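Local atomic coordinates of L-amino acid deaminase (Proteus vulgaris, PDB entry 5I39), a protein that probably acts as an FAD-dependent, membrane-bound oxidoreductase that deaminates L-amino acids. Residues 40-45 and 51-56; 46-51 and 381-386; 188-193 and 375-380. All coordinates share one frame; numbering follows the deposited sequence.

Contact 1: residues 40-45 and 51-56; sequences VVVVGA and MTAINL. With FAD (flavin-adenine dinucleotide), chain B.
Leu56 meets Val40 nearly at a right angle, its CD1 methyl pushing into the fork of the valine. CD1 lies 3.8 Å from Val40 CG1 and 4.1 Å from Val40 CG2, so both branches share the one methyl. With CG1 anti to the backbone N (chi1 -174°) and CG2 beside that N, the fork opens toward Leu56. Two residues further along the strand, Val42 also directs its CB at the helix, but more loosely, with CG2 4.5 Å from Ala53 CB. Ala53 does not aim its methyl straight at the strand; the methyl also rests on Val63, which touches Leu56 and Val42 as well and fills in the side toward strand 63-66.

Strand 40-43, the turn after it and helix 47-58 open the beta-alpha-beta unit of a Rossmann-type dinucleotide-binding fold, and Gly44 is the first glycine of its GxGxxG sequence. Strand 40-43 runs inside the parallel part of its sheet, bonded through the backbone to Val64 on one edge and Val236 on the other. Alternation along the strand leaves Val40 and Val42 for the helix, while Val41 turns its side chain away.

At the carboxyl end of the strand, apolar packing gives way to cofactor. Val43 CG1 sits over the face of the adenine, 3.5 Å from FAD C6A. Gly44, with a positive phi of 111°, brings its CA to 3.3 Å from the ribose oxygen O4B of FAD, an approach open to it because it carries no side chain. Just beyond, Ala45 N is hydrogen-bonded to Glu67 OE1, while Glu67 OE2 bonds to FAD.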
loop_
_atom_site.group_PDB
_atom_site.type_symbol
_atom_site.label_atom_id
_atom_site.label_comp_id
_atom_site.label_asym_id
_atom_site.label_seq_id
_atom_site.Cartn_x
_atom_site.Cartn_y
_atom_site.Cartn_z
ATOM N N VAL A 40 -12.970 19.160 -4.437
ATOM C CA VAL A 40 -12.017 18.261 -5.093
ATOM C C VAL A 40 -12.758 16.996 -5.503
ATOM O O VAL A 40 -13.546 16.460 -4.722
ATOM C CB VAL A 40 -10.843 17.857 -4.170
ATOM C CG1 VAL A 40 -9.800 17.052 -4.943
ATOM C CG2 VAL A 40 -10.198 19.079 -3.533
ATOM N N VAL A 41 -12.501 16.528 -6.725
ATOM C CA VAL A 41 -12.963 15.213 -7.162
ATOM C C VAL A 41 -11.753 14.291 -7.268
ATOM O O VAL A 41 -10.754 14.628 -7.904
ATOM C CB VAL A 41 -13.741 15.277 -8.489
ATOM C CG1 VAL A 41 -14.130 13.880 -8.965
ATOM C CG2 VAL A 41 -14.987 16.134 -8.308
ATOM N N VAL A 42 -11.857 13.132 -6.624
ATOM C CA VAL A 42 -10.807 12.124 -6.621
ATOM C C VAL A 42 -11.268 10.965 -7.498
ATOM O O VAL A 42 -12.377 10.460 -7.334
ATOM C CB VAL A 42 -10.540 11.635 -5.184
ATOM C CG1 VAL A 42 -9.520 10.502 -5.156
ATOM C CG2 VAL A 42 -10.073 12.782 -4.298
ATOM N N VAL A 43 -10.411 10.569 -8.433
ATOM C CA VAL A 43 -10.661 9.412 -9.286
ATOM C C VAL A 43 -10.006 8.192 -8.642
ATOM O O VAL A 43 -8.775 8.081 -8.619
ATOM C CB VAL A 43 -10.101 9.637 -10.706
ATOM C CG1 VAL A 43 -10.346 8.422 -11.590
ATOM C CG2 VAL A 43 -10.720 10.883 -11.329
ATOM N N GLY A 44 -10.838 7.292 -8.118
ATOM C CA GLY A 44 -10.385 6.024 -7.541
ATOM C C GLY A 44 -10.561 5.948 -6.032
ATOM O O GLY A 44 -10.112 6.838 -5.300
ATOM N N ALA A 45 -11.216 4.877 -5.573
ATOM C CA ALA A 45 -11.405 4.600 -4.144
ATOM C C ALA A 45 -10.564 3.404 -3.680
ATOM O O ALA A 45 -11.055 2.499 -2.999
ATOM C CB ALA A 45 -12.877 4.380 -3.827
HETATM N N MSE A 51 -7.109 7.966 1.196
HETATM C CA MSE A 51 -6.244 8.675 2.145
HETATM C C MSE A 51 -6.082 10.122 1.734
HETATM O O MSE A 51 -6.074 11.015 2.587
HETATM C CB MSE A 51 -4.895 7.974 2.293
HETATM C CG MSE A 51 -5.019 6.577 2.914
HETATM SE SE MSE A 51 -5.844 6.544 4.691
HETATM C CE MSE A 51 -4.367 7.454 5.613
ATOM N N THR A 52 -5.970 10.381 0.431
ATOM C CA THR A 52 -5.887 11.760 -0.049
ATOM C C THR A 52 -7.175 12.525 0.267
ATOM O O THR A 52 -7.116 13.665 0.721
ATOM C CB THR A 52 -5.548 11.828 -1.549
ATOM O OG1 THR A 52 -4.348 11.091 -1.803
ATOM C CG2 THR A 52 -5.308 13.259 -1.980
ATOM N N ALA A 53 -8.323 11.895 0.039
ATOM C CA ALA A 53 -9.617 12.503 0.363
ATOM C C ALA A 53 -9.727 12.879 1.839
ATOM O O ALA A 53 -10.165 13.979 2.173
ATOM C CB ALA A 53 -10.751 11.572 -0.028
ATOM N N ILE A 54 -9.312 11.975 2.720
ATOM C CA ILE A 54 -9.313 12.257 4.155
ATOM C C ILE A 54 -8.461 13.491 4.472
ATOM O O ILE A 54 -8.881 14.373 5.225
ATOM C CB ILE A 54 -8.804 11.041 4.955
ATOM C CG1 ILE A 54 -9.846 9.916 4.923
ATOM C CG2 ILE A 54 -8.494 11.414 6.403
ATOM C CD1 ILE A 54 -9.296 8.550 5.276
ATOM N N ASN A 55 -7.263 13.535 3.899
ATOM C CA ASN A 55 -6.358 14.652 4.124
ATOM C C ASN A 55 -6.970 15.985 3.671
ATOM O O ASN A 55 -6.867 16.994 4.367
ATOM C CB ASN A 55 -5.034 14.379 3.414
ATOM C CG ASN A 55 -3.943 15.354 3.807
ATOM O OD1 ASN A 55 -3.890 16.467 3.301
ATOM N ND2 ASN A 55 -3.058 14.933 4.703
ATOM N N LEU A 56 -7.630 15.969 2.517
ATOM C CA LEU A 56 -8.272 17.174 1.991
ATOM C C LEU A 56 -9.457 17.652 2.831
ATOM O O LEU A 56 -9.612 18.856 3.040
ATOM C CB LEU A 56 -8.700 16.936 0.549
ATOM C CG LEU A 56 -7.528 16.803 -0.425
ATOM C CD1 LEU A 56 -7.990 16.137 -1.708
ATOM C CD2 LEU A 56 -6.890 18.153 -0.729
HETATM P PA FAD B . -6.068 0.618 -6.226
HETATM O O1A FAD B . -5.970 -0.406 -7.362
HETATM O O2A FAD B . -6.310 0.010 -4.858
HETATM O O5B FAD B . -7.261 1.643 -6.457
HETATM C C5B FAD B . -7.424 2.383 -7.659
HETATM C C4B FAD B . -8.922 2.473 -7.882
HETATM O O4B FAD B . -9.172 3.356 -8.994
HETATM C C3B FAD B . -9.530 1.117 -8.243
HETATM O O3B FAD B . -10.494 0.743 -7.259
HETATM C C2B FAD B . -10.117 1.370 -9.640
HETATM O O2B FAD B . -11.322 0.625 -9.899
HETATM C C1B FAD B . -10.327 2.873 -9.646
HETATM N N9A FAD B . -10.355 3.507 -10.968
HETATM C C8A FAD B . -9.462 3.373 -11.929
HETATM N N7A FAD B . -9.755 4.143 -12.999
HETATM C C5A FAD B . -10.880 4.765 -12.671
HETATM C C6A FAD B . -11.765 5.724 -13.327
HETATM N N6A FAD B . -11.491 6.163 -14.572
HETATM N N1A FAD B . -12.852 6.161 -12.661
HETATM C C2A FAD B . -13.124 5.751 -11.415
HETATM N N3A FAD B . -12.377 4.858 -10.755
HETATM C C4A FAD B . -11.276 4.366 -11.337
HETATM N N1 FAD B . 2.037 -2.307 -0.561
HETATM C C2 FAD B . 2.557 -2.299 0.670
HETATM O O2 FAD B . 2.755 -1.197 1.212
HETATM N N3 FAD B . 2.864 -3.457 1.305
HETATM C C4 FAD B . 2.708 -4.673 0.772
HETATM O O4 FAD B . 2.983 -5.683 1.404
HETATM C C4X FAD B . 2.164 -4.771 -0.590
HETATM N N5 FAD B . 2.013 -5.949 -1.254
HETATM C C5X FAD B . 1.348 -5.981 -2.413
HETATM C C6 FAD B . 0.986 -7.192 -3.008
HETATM C C7 FAD B . 0.241 -7.244 -4.183
HETATM C C7M FAD B . -0.179 -8.570 -4.774
HETATM C C8 FAD B . -0.167 -5.992 -4.836
HETATM C C8M FAD B . -1.006 -5.989 -6.092
HETATM C C9 FAD B . 0.213 -4.780 -4.256
HETATM C C9A FAD B . 0.953 -4.726 -3.081
HETATM N N10 FAD B . 1.333 -3.509 -2.501
HETATM C C10 FAD B . 1.833 -3.472 -1.202
HETATM C "C1'" FAD B . 1.048 -2.247 -3.152
HETATM C "C2'" FAD B . -0.241 -1.626 -2.744
HETATM O "O2'" FAD B . -1.232 -2.644 -2.645
HETATM C "C3'" FAD B . -0.597 -0.591 -3.806
HETATM O "O3'" FAD B . 0.520 0.298 -4.071
HETATM C "C4'" FAD B . -1.778 0.270 -3.425
HETATM O "O4'" FAD B . -2.881 -0.558 -3.011
HETATM C "C5'" FAD B . -2.192 1.121 -4.612
HETATM O "O5'" FAD B . -3.342 1.861 -4.199
HETATM P P FAD B . -4.175 2.688 -5.315
HETATM O O1P FAD B . -5.271 3.406 -4.586
HETATM O O2P FAD B . -3.212 3.457 -6.194
HETATM O O3P FAD B . -4.736 1.519 -6.294
#

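Contact 2: residues 46-51 and 381-386; sequences GILGIM and PVSAEL. With FAD (flavin-adenine dinucleotide), chain B.
The carbonyl oxygen of Leu48 draws two partners: Thr52 OG1 from the next turn of its own helix, and a water that donates a weak bond of 3.3 Å to Leu48 O. That same water lies 3.2 Å from Ser383 OG and is hydrogen-bonded to it, so a single solvent molecule links helix 47-58 to helix 376-392. The first follows the glycine-rich turn of the Rossmann-type fold, with Gly46 at its N-cap and its amino end facing the FAD pyrophosphate. Leu48 N donates to FAD O1P over 3.1 Å at 160°, a fairly straight bond, and the start of the helix would be expected to stabilise the phosphate charge.

Leu48 turns its two methyls to different tasks. CD1 rests 3.3 Å from FAD O2P, whereas CD2 reaches Ser383 OG at 3.5 Å, beside the water bridge. Ser383 holds OG between its backbone N and carbonyl carbon (chi1 64°), where it can meet both the leucine methyl and the water.

The axes of segments 47-51 and 381-386 come within 8.8 Å, with their N-to-C directions 58° apart. Close approach falls at Met51, a selenomethionine, and Ala384. Met51 is modelled in two conformers; in one, its CE lies near Pro381 CA, a tentative contact. Ala384 sits closer in, with its CB 3.8 Å from Met51 CB and only 3.4 Å from Met51 O.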
loop_
_atom_site.group_PDB
_atom_site.type_symbol
_atom_site.label_atom_id
_atom_site.label_comp_id
_atom_site.label_asym_id
_atom_site.label_seq_id
_atom_site.Cartn_x
_atom_site.Cartn_y
_atom_site.Cartn_z
ATOM N N GLY A 46 -9.291 3.409 -4.061
ATOM C CA GLY A 46 -8.282 2.589 -3.394
ATOM C C GLY A 46 -7.685 3.381 -2.245
ATOM O O GLY A 46 -8.158 4.470 -1.899
ATOM N N ILE A 47 -6.617 2.853 -1.662
ATOM C CA ILE A 47 -6.007 3.495 -0.505
ATOM C C ILE A 47 -5.513 4.907 -0.827
ATOM O O ILE A 47 -5.615 5.792 0.007
ATOM C CB ILE A 47 -4.877 2.625 0.104
ATOM C CG1 ILE A 47 -4.502 3.092 1.518
ATOM C CG2 ILE A 47 -3.646 2.579 -0.791
ATOM C CD1 ILE A 47 -5.564 2.832 2.569
ATOM N N LEU A 48 -4.981 5.126 -2.023
ATOM C CA LEU A 48 -4.409 6.431 -2.322
ATOM C C LEU A 48 -5.495 7.492 -2.470
ATOM O O LEU A 48 -5.372 8.584 -1.909
ATOM C CB LEU A 48 -3.475 6.361 -3.528
ATOM C CG LEU A 48 -2.230 5.484 -3.297
ATOM C CD1 LEU A 48 -1.304 5.563 -4.498
ATOM C CD2 LEU A 48 -1.453 5.853 -2.039
ATOM N N GLY A 49 -6.582 7.172 -3.162
ATOM C CA GLY A 49 -7.701 8.111 -3.277
ATOM C C GLY A 49 -8.380 8.368 -1.941
ATOM O O GLY A 49 -8.688 9.515 -1.603
ATOM N N ILE A 50 -8.604 7.302 -1.176
ATOM C CA ILE A 50 -9.239 7.419 0.134
ATOM C C ILE A 50 -8.403 8.266 1.096
ATOM O O ILE A 50 -8.929 9.178 1.744
ATOM C CB ILE A 50 -9.508 6.029 0.746
ATOM C CG1 ILE A 50 -10.614 5.308 -0.037
ATOM C CG2 ILE A 50 -9.919 6.136 2.212
ATOM C CD1 ILE A 50 -10.657 3.814 0.195
HETATM N N MSE A 51 -7.109 7.966 1.196
HETATM C CA MSE A 51 -6.244 8.675 2.145
HETATM C C MSE A 51 -6.082 10.122 1.734
HETATM O O MSE A 51 -6.074 11.015 2.587
HETATM C CB MSE A 51 -4.895 7.974 2.293
HETATM C CG MSE A 51 -5.019 6.577 2.914
HETATM SE SE MSE A 51 -5.844 6.544 4.691
HETATM C CE MSE A 51 -4.367 7.454 5.613
ATOM N N PRO A 381 -0.289 7.323 3.983
ATOM C CA PRO A 381 -0.536 8.486 4.854
ATOM C C PRO A 381 0.293 9.710 4.469
ATOM O O PRO A 381 -0.150 10.843 4.645
ATOM C CB PRO A 381 -0.125 7.978 6.242
ATOM C CG PRO A 381 -0.224 6.494 6.145
ATOM C CD PRO A 381 0.246 6.191 4.757
ATOM N N VAL A 382 1.491 9.476 3.950
ATOM C CA VAL A 382 2.386 10.561 3.566
ATOM C C VAL A 382 2.151 10.987 2.119
ATOM O O VAL A 382 2.130 12.183 1.834
ATOM C CB VAL A 382 3.862 10.192 3.808
ATOM C CG1 VAL A 382 4.764 11.382 3.500
ATOM C CG2 VAL A 382 4.081 9.754 5.248
ATOM N N SER A 383 1.982 10.036 1.202
ATOM C CA SER A 383 1.699 10.424 -0.185
ATOM C C SER A 383 0.362 11.163 -0.289
ATOM O O SER A 383 0.224 12.040 -1.130
ATOM C CB SER A 383 1.789 9.255 -1.161
ATOM O OG SER A 383 0.825 8.275 -0.890
ATOM N N ALA A 384 -0.594 10.855 0.588
ATOM C CA ALA A 384 -1.843 11.622 0.660
ATOM C C ALA A 384 -1.579 13.090 0.987
ATOM O O ALA A 384 -2.105 13.989 0.328
ATOM C CB ALA A 384 -2.768 11.027 1.705
ATOM N N GLU A 385 -0.772 13.326 2.017
ATOM C CA GLU A 385 -0.423 14.693 2.399
ATOM C C GLU A 385 0.323 15.413 1.278
ATOM O O GLU A 385 0.013 16.566 0.963
ATOM C CB GLU A 385 0.405 14.723 3.676
ATOM C CG GLU A 385 0.702 16.143 4.142
ATOM C CD GLU A 385 1.498 16.225 5.423
ATOM O OE1 GLU A 385 1.844 15.178 5.992
ATOM O OE2 GLU A 385 1.790 17.355 5.855
ATOM N N LEU A 386 1.317 14.744 0.698
ATOM C CA LEU A 386 2.093 15.340 -0.387
ATOM C C LEU A 386 1.217 15.676 -1.594
ATOM O O LEU A 386 1.377 16.737 -2.194
ATOM C CB LEU A 386 3.252 14.433 -0.805
ATOM C CG LEU A 386 4.156 14.993 -1.916
ATOM C CD1 LEU A 386 4.767 16.347 -1.559
ATOM C CD2 LEU A 386 5.244 13.985 -2.234
HETATM P PA FAD B . -6.068 0.618 -6.226
HETATM O O1A FAD B . -5.970 -0.406 -7.362
HETATM O O2A FAD B . -6.310 0.010 -4.858
HETATM O O5B FAD B . -7.261 1.643 -6.457
HETATM C C5B FAD B . -7.424 2.383 -7.659
HETATM C C4B FAD B . -8.922 2.473 -7.882
HETATM O O4B FAD B . -9.172 3.356 -8.994
HETATM C C3B FAD B . -9.530 1.117 -8.243
HETATM O O3B FAD B . -10.494 0.743 -7.259
HETATM C C2B FAD B . -10.117 1.370 -9.640
HETATM O O2B FAD B . -11.322 0.625 -9.899
HETATM C C1B FAD B . -10.327 2.873 -9.646
HETATM N N9A FAD B . -10.355 3.507 -10.968
HETATM C C8A FAD B . -9.462 3.373 -11.929
HETATM N N7A FAD B . -9.755 4.143 -12.999
HETATM C C5A FAD B . -10.880 4.765 -12.671
HETATM C C6A FAD B . -11.765 5.724 -13.327
HETATM N N6A FAD B . -11.491 6.163 -14.572
HETATM N N1A FAD B . -12.852 6.161 -12.661
HETATM C C2A FAD B . -13.124 5.751 -11.415
HETATM N N3A FAD B . -12.377 4.858 -10.755
HETATM C C4A FAD B . -11.276 4.366 -11.337
HETATM N N1 FAD B . 2.037 -2.307 -0.561
HETATM C C2 FAD B . 2.557 -2.299 0.670
HETATM O O2 FAD B . 2.755 -1.197 1.212
HETATM N N3 FAD B . 2.864 -3.457 1.305
HETATM C C4 FAD B . 2.708 -4.673 0.772
HETATM O O4 FAD B . 2.983 -5.683 1.404
HETATM C C4X FAD B . 2.164 -4.771 -0.590
HETATM N N5 FAD B . 2.013 -5.949 -1.254
HETATM C C5X FAD B . 1.348 -5.981 -2.413
HETATM C C6 FAD B . 0.986 -7.192 -3.008
HETATM C C7 FAD B . 0.241 -7.244 -4.183
HETATM C C7M FAD B . -0.179 -8.570 -4.774
HETATM C C8 FAD B . -0.167 -5.992 -4.836
HETATM C C8M FAD B . -1.006 -5.989 -6.092
HETATM C C9 FAD B . 0.213 -4.780 -4.256
HETATM C C9A FAD B . 0.953 -4.726 -3.081
HETATM N N10 FAD B . 1.333 -3.509 -2.501
HETATM C C10 FAD B . 1.833 -3.472 -1.202
HETATM C "C1'" FAD B . 1.048 -2.247 -3.152
HETATM C "C2'" FAD B . -0.241 -1.626 -2.744
HETATM O "O2'" FAD B . -1.232 -2.644 -2.645
HETATM C "C3'" FAD B . -0.597 -0.591 -3.806
HETATM O "O3'" FAD B . 0.520 0.298 -4.071
HETATM C "C4'" FAD B . -1.778 0.270 -3.425
HETATM O "O4'" FAD B . -2.881 -0.558 -3.011
HETATM C "C5'" FAD B . -2.192 1.121 -4.612
HETATM O "O5'" FAD B . -3.342 1.861 -4.199
HETATM P P FAD B . -4.175 2.688 -5.315
HETATM O O1P FAD B . -5.271 3.406 -4.586
HETATM O O2P FAD B . -3.212 3.457 -6.194
HETATM O O3P FAD B . -4.736 1.519 -6.294
HETATM O O HOH W 1 -2.323 8.720 -0.636
#

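Contact 3: residues 188-193 and 375-380; sequences VATFVM and WGMTES. With FAD (flavin-adenine dinucleotide), chain B.
With CG beside the backbone N, and the chain bent again at chi2 and chi3 (-62° and -58°), the selenomethionine side chain of Met377 folds round until its tip meets Thr190. CE arrives 3.4 Å from Thr190 OG1 and SE 3.5 Å from the same oxygen, the two side chains crossing obliquely. The hydroxyl is already engaged: Thr190 OG1 bonds to Ser76 O, and the selenomethionine end only packs against it. Ala189 closes the other part of this small interface, its CB 4.0 Å from Met377 CE. Segment 188-193 thus meets segment 375-380 through the side chain of Met377, whose base at the same time lines the FAD pocket.

Met377 CB lies 3.5 Å from FAD O2, the flavin carbonyl oxygen on which the helix start converges. Thr378 takes hold of O2 twice, through its backbone N at 2.9 Å and through OG1 at 2.7 Å. One residue before Met377, Gly376 N donates to the ribityl oxygen O3' of FAD at 2.8 Å, with a noticeably bent N-H...O angle of 139°. Trp375, at the N-cap, adds its ring beside the pyrimidine end of the flavin.

Two donors from Thr378, its N at the amino end of the helix, would be expected to draw negative charge toward the N1-C2 side of the isoalloxazine, consistent with stabilisation of an anionic reduced flavin.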
loop_
_atom_site.group_PDB
_atom_site.type_symbol
_atom_site.label_atom_id
_atom_site.label_comp_id
_atom_site.label_asym_id
_atom_site.label_seq_id
_atom_site.Cartn_x
_atom_site.Cartn_y
_atom_site.Cartn_z
ATOM N N VAL A 188 -9.270 -6.118 5.661
ATOM C CA VAL A 188 -9.782 -5.113 6.597
ATOM C C VAL A 188 -9.297 -3.680 6.354
ATOM O O VAL A 188 -10.116 -2.766 6.334
ATOM C CB VAL A 188 -9.446 -5.499 8.060
ATOM C CG1 VAL A 188 -10.013 -4.477 9.040
ATOM C CG2 VAL A 188 -9.981 -6.882 8.393
ATOM N N ALA A 189 -7.989 -3.472 6.210
ATOM C CA ALA A 189 -7.403 -2.135 6.394
ATOM C C ALA A 189 -8.045 -1.032 5.551
ATOM O O ALA A 189 -8.472 -0.013 6.087
ATOM C CB ALA A 189 -5.903 -2.176 6.158
ATOM N N THR A 190 -8.111 -1.227 4.242
ATOM C CA THR A 190 -8.622 -0.165 3.371
ATOM C C THR A 190 -10.125 0.029 3.559
ATOM O O THR A 190 -10.634 1.136 3.398
ATOM C CB THR A 190 -8.268 -0.424 1.902
ATOM O OG1 THR A 190 -6.857 -0.626 1.816
ATOM C CG2 THR A 190 -8.654 0.761 1.019
ATOM N N PHE A 191 -10.824 -1.040 3.926
ATOM C CA PHE A 191 -12.265 -0.965 4.181
ATOM C C PHE A 191 -12.555 -0.112 5.410
ATOM O O PHE A 191 -13.464 0.718 5.389
ATOM C CB PHE A 191 -12.860 -2.368 4.300
ATOM C CG PHE A 191 -12.627 -3.204 3.071
ATOM C CD1 PHE A 191 -13.405 -3.023 1.930
ATOM C CD2 PHE A 191 -11.588 -4.128 3.029
ATOM C CE1 PHE A 191 -13.168 -3.769 0.784
ATOM C CE2 PHE A 191 -11.344 -4.871 1.888
ATOM C CZ PHE A 191 -12.137 -4.696 0.767
ATOM N N VAL A 192 -11.770 -0.288 6.467
ATOM C CA VAL A 192 -11.881 0.579 7.641
ATOM C C VAL A 192 -11.603 2.039 7.255
ATOM O O VAL A 192 -12.321 2.943 7.678
ATOM C CB VAL A 192 -10.960 0.090 8.782
ATOM C CG1 VAL A 192 -10.858 1.113 9.907
ATOM C CG2 VAL A 192 -11.487 -1.230 9.335
HETATM N N MSE A 193 -10.585 2.268 6.431
HETATM C CA MSE A 193 -10.259 3.638 6.014
HETATM C C MSE A 193 -11.366 4.243 5.178
HETATM O O MSE A 193 -11.662 5.428 5.323
HETATM C CB MSE A 193 -8.933 3.721 5.259
HETATM C CG MSE A 193 -7.694 3.288 6.047
HETATM SE SE MSE A 193 -7.617 3.996 7.882
HETATM C CE MSE A 193 -7.892 5.913 7.565
ATOM N N TRP A 375 4.221 0.107 -3.150
ATOM C CA TRP A 375 4.231 0.212 -1.691
ATOM C C TRP A 375 3.185 1.220 -1.200
ATOM O O TRP A 375 3.371 1.873 -0.171
ATOM C CB TRP A 375 5.625 0.625 -1.216
ATOM C CG TRP A 375 6.663 -0.418 -1.414
ATOM C CD1 TRP A 375 7.645 -0.432 -2.358
ATOM C CD2 TRP A 375 6.835 -1.603 -0.638
ATOM N NE1 TRP A 375 8.420 -1.557 -2.219
ATOM C CE2 TRP A 375 7.937 -2.298 -1.174
ATOM C CE3 TRP A 375 6.156 -2.153 0.456
ATOM C CZ2 TRP A 375 8.389 -3.512 -0.645
ATOM C CZ3 TRP A 375 6.600 -3.362 0.981
ATOM C CH2 TRP A 375 7.702 -4.029 0.426
ATOM N N GLY A 376 2.074 1.326 -1.921
ATOM C CA GLY A 376 1.073 2.344 -1.639
ATOM C C GLY A 376 0.402 2.218 -0.291
ATOM O O GLY A 376 0.027 3.224 0.292
HETATM N N MSE A 377 0.236 1.006 0.225
HETATM C CA MSE A 377 -0.365 0.867 1.551
HETATM C C MSE A 377 0.513 1.560 2.571
HETATM O O MSE A 377 0.041 2.403 3.340
HETATM C CB MSE A 377 -0.595 -0.589 1.949
HETATM C CG MSE A 377 -1.636 -1.318 1.104
HETATM SE SE MSE A 377 -3.431 -0.525 1.220
HETATM C CE MSE A 377 -3.700 -0.654 3.162
ATOM N N THR A 378 1.800 1.218 2.559
ATOM C CA THR A 378 2.792 1.796 3.466
ATOM C C THR A 378 2.899 3.314 3.334
ATOM O O THR A 378 2.942 4.037 4.332
ATOM C CB THR A 378 4.177 1.185 3.176
ATOM O OG1 THR A 378 4.127 -0.227 3.375
ATOM C CG2 THR A 378 5.257 1.760 4.092
ATOM N N GLU A 379 2.980 3.774 2.088
ATOM C CA GLU A 379 3.253 5.173 1.787
ATOM C C GLU A 379 2.051 6.086 1.961
ATOM O O GLU A 379 2.226 7.287 2.176
ATOM C CB GLU A 379 3.736 5.290 0.344
ATOM C CG GLU A 379 5.056 4.584 0.087
ATOM C CD GLU A 379 5.353 4.357 -1.382
ATOM O OE1 GLU A 379 4.475 4.599 -2.235
ATOM O OE2 GLU A 379 6.483 3.914 -1.682
ATOM N N SER A 380 0.845 5.524 1.865
ATOM C CA SER A 380 -0.385 6.304 1.706
ATOM C C SER A 380 -0.588 7.476 2.675
ATOM O O SER A 380 -1.021 8.525 2.232
ATOM C CB SER A 380 -1.625 5.401 1.692
ATOM O OG SER A 380 -1.753 4.637 2.878
HETATM P PA FAD B . -6.068 0.618 -6.226
HETATM O O1A FAD B . -5.970 -0.406 -7.362
HETATM O O2A FAD B . -6.310 0.010 -4.858
HETATM O O5B FAD B . -7.261 1.643 -6.457
HETATM C C5B FAD B . -7.424 2.383 -7.659
HETATM C C4B FAD B . -8.922 2.473 -7.882
HETATM O O4B FAD B . -9.172 3.356 -8.994
HETATM C C3B FAD B . -9.530 1.117 -8.243
HETATM O O3B FAD B . -10.494 0.743 -7.259
HETATM C C2B FAD B . -10.117 1.370 -9.640
HETATM O O2B FAD B . -11.322 0.625 -9.899
HETATM C C1B FAD B . -10.327 2.873 -9.646
HETATM N N9A FAD B . -10.355 3.507 -10.968
HETATM C C8A FAD B . -9.462 3.373 -11.929
HETATM N N7A FAD B . -9.755 4.143 -12.999
HETATM C C5A FAD B . -10.880 4.765 -12.671
HETATM C C6A FAD B . -11.765 5.724 -13.327
HETATM N N6A FAD B . -11.491 6.163 -14.572
HETATM N N1A FAD B . -12.852 6.161 -12.661
HETATM C C2A FAD B . -13.124 5.751 -11.415
HETATM N N3A FAD B . -12.377 4.858 -10.755
HETATM C C4A FAD B . -11.276 4.366 -11.337
HETATM N N1 FAD B . 2.037 -2.307 -0.561
HETATM C C2 FAD B . 2.557 -2.299 0.670
HETATM O O2 FAD B . 2.755 -1.197 1.212
HETATM N N3 FAD B . 2.864 -3.457 1.305
HETATM C C4 FAD B . 2.708 -4.673 0.772
HETATM O O4 FAD B . 2.983 -5.683 1.404
HETATM C C4X FAD B . 2.164 -4.771 -0.590
HETATM N N5 FAD B . 2.013 -5.949 -1.254
HETATM C C5X FAD B . 1.348 -5.981 -2.413
HETATM C C6 FAD B . 0.986 -7.192 -3.008
HETATM C C7 FAD B . 0.241 -7.244 -4.183
HETATM C C7M FAD B . -0.179 -8.570 -4.774
HETATM C C8 FAD B . -0.167 -5.992 -4.836
HETATM C C8M FAD B . -1.006 -5.989 -6.092
HETATM C C9 FAD B . 0.213 -4.780 -4.256
HETATM C C9A FAD B . 0.953 -4.726 -3.081
HETATM N N10 FAD B . 1.333 -3.509 -2.501
HETATM C C10 FAD B . 1.833 -3.472 -1.202
HETATM C "C1'" FAD B . 1.048 -2.247 -3.152
HETATM C "C2'" FAD B . -0.241 -1.626 -2.744
HETATM O "O2'" FAD B . -1.232 -2.644 -2.645
HETATM C "C3'" FAD B . -0.597 -0.591 -3.806
HETATM O "O3'" FAD B . 0.520 0.298 -4.071
HETATM C "C4'" FAD B . -1.778 0.270 -3.425
HETATM O "O4'" FAD B . -2.881 -0.558 -3.011
HETATM C "C5'" FAD B . -2.192 1.121 -4.612
HETATM O "O5'" FAD B . -3.342 1.861 -4.199
HETATM P P FAD B . -4.175 2.688 -5.315
HETATM O O1P FAD B . -5.271 3.406 -4.586
HETATM O O2P FAD B . -3.212 3.457 -6.194
HETATM O O3P FAD B . -4.736 1.519 -6.294
#

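In the fold
The three contacts line the FAD from adenine to flavin. Contacts 1 and 2 have centres about 7 Å apart and share Met51 and helix 47-58; contacts 2 and 3, about 9 Å apart, share helix 376-392; contacts 1 and 3 lie about 13 Å apart. Along the chain, contact 1 closes early, within the first beta-alpha-beta unit; contact 2 crosses it, segment 46-51 lying between the segments of contact 1 apart from the shared Met51, joins that unit to the last helix and encloses contact 3 in its loop. Helix 189-199 joins this cluster through Ile50 CG2 on Met193 O and Ile54 CD1 on Met193 CE. Residues distant in sequence thus meet around one extended cofactor.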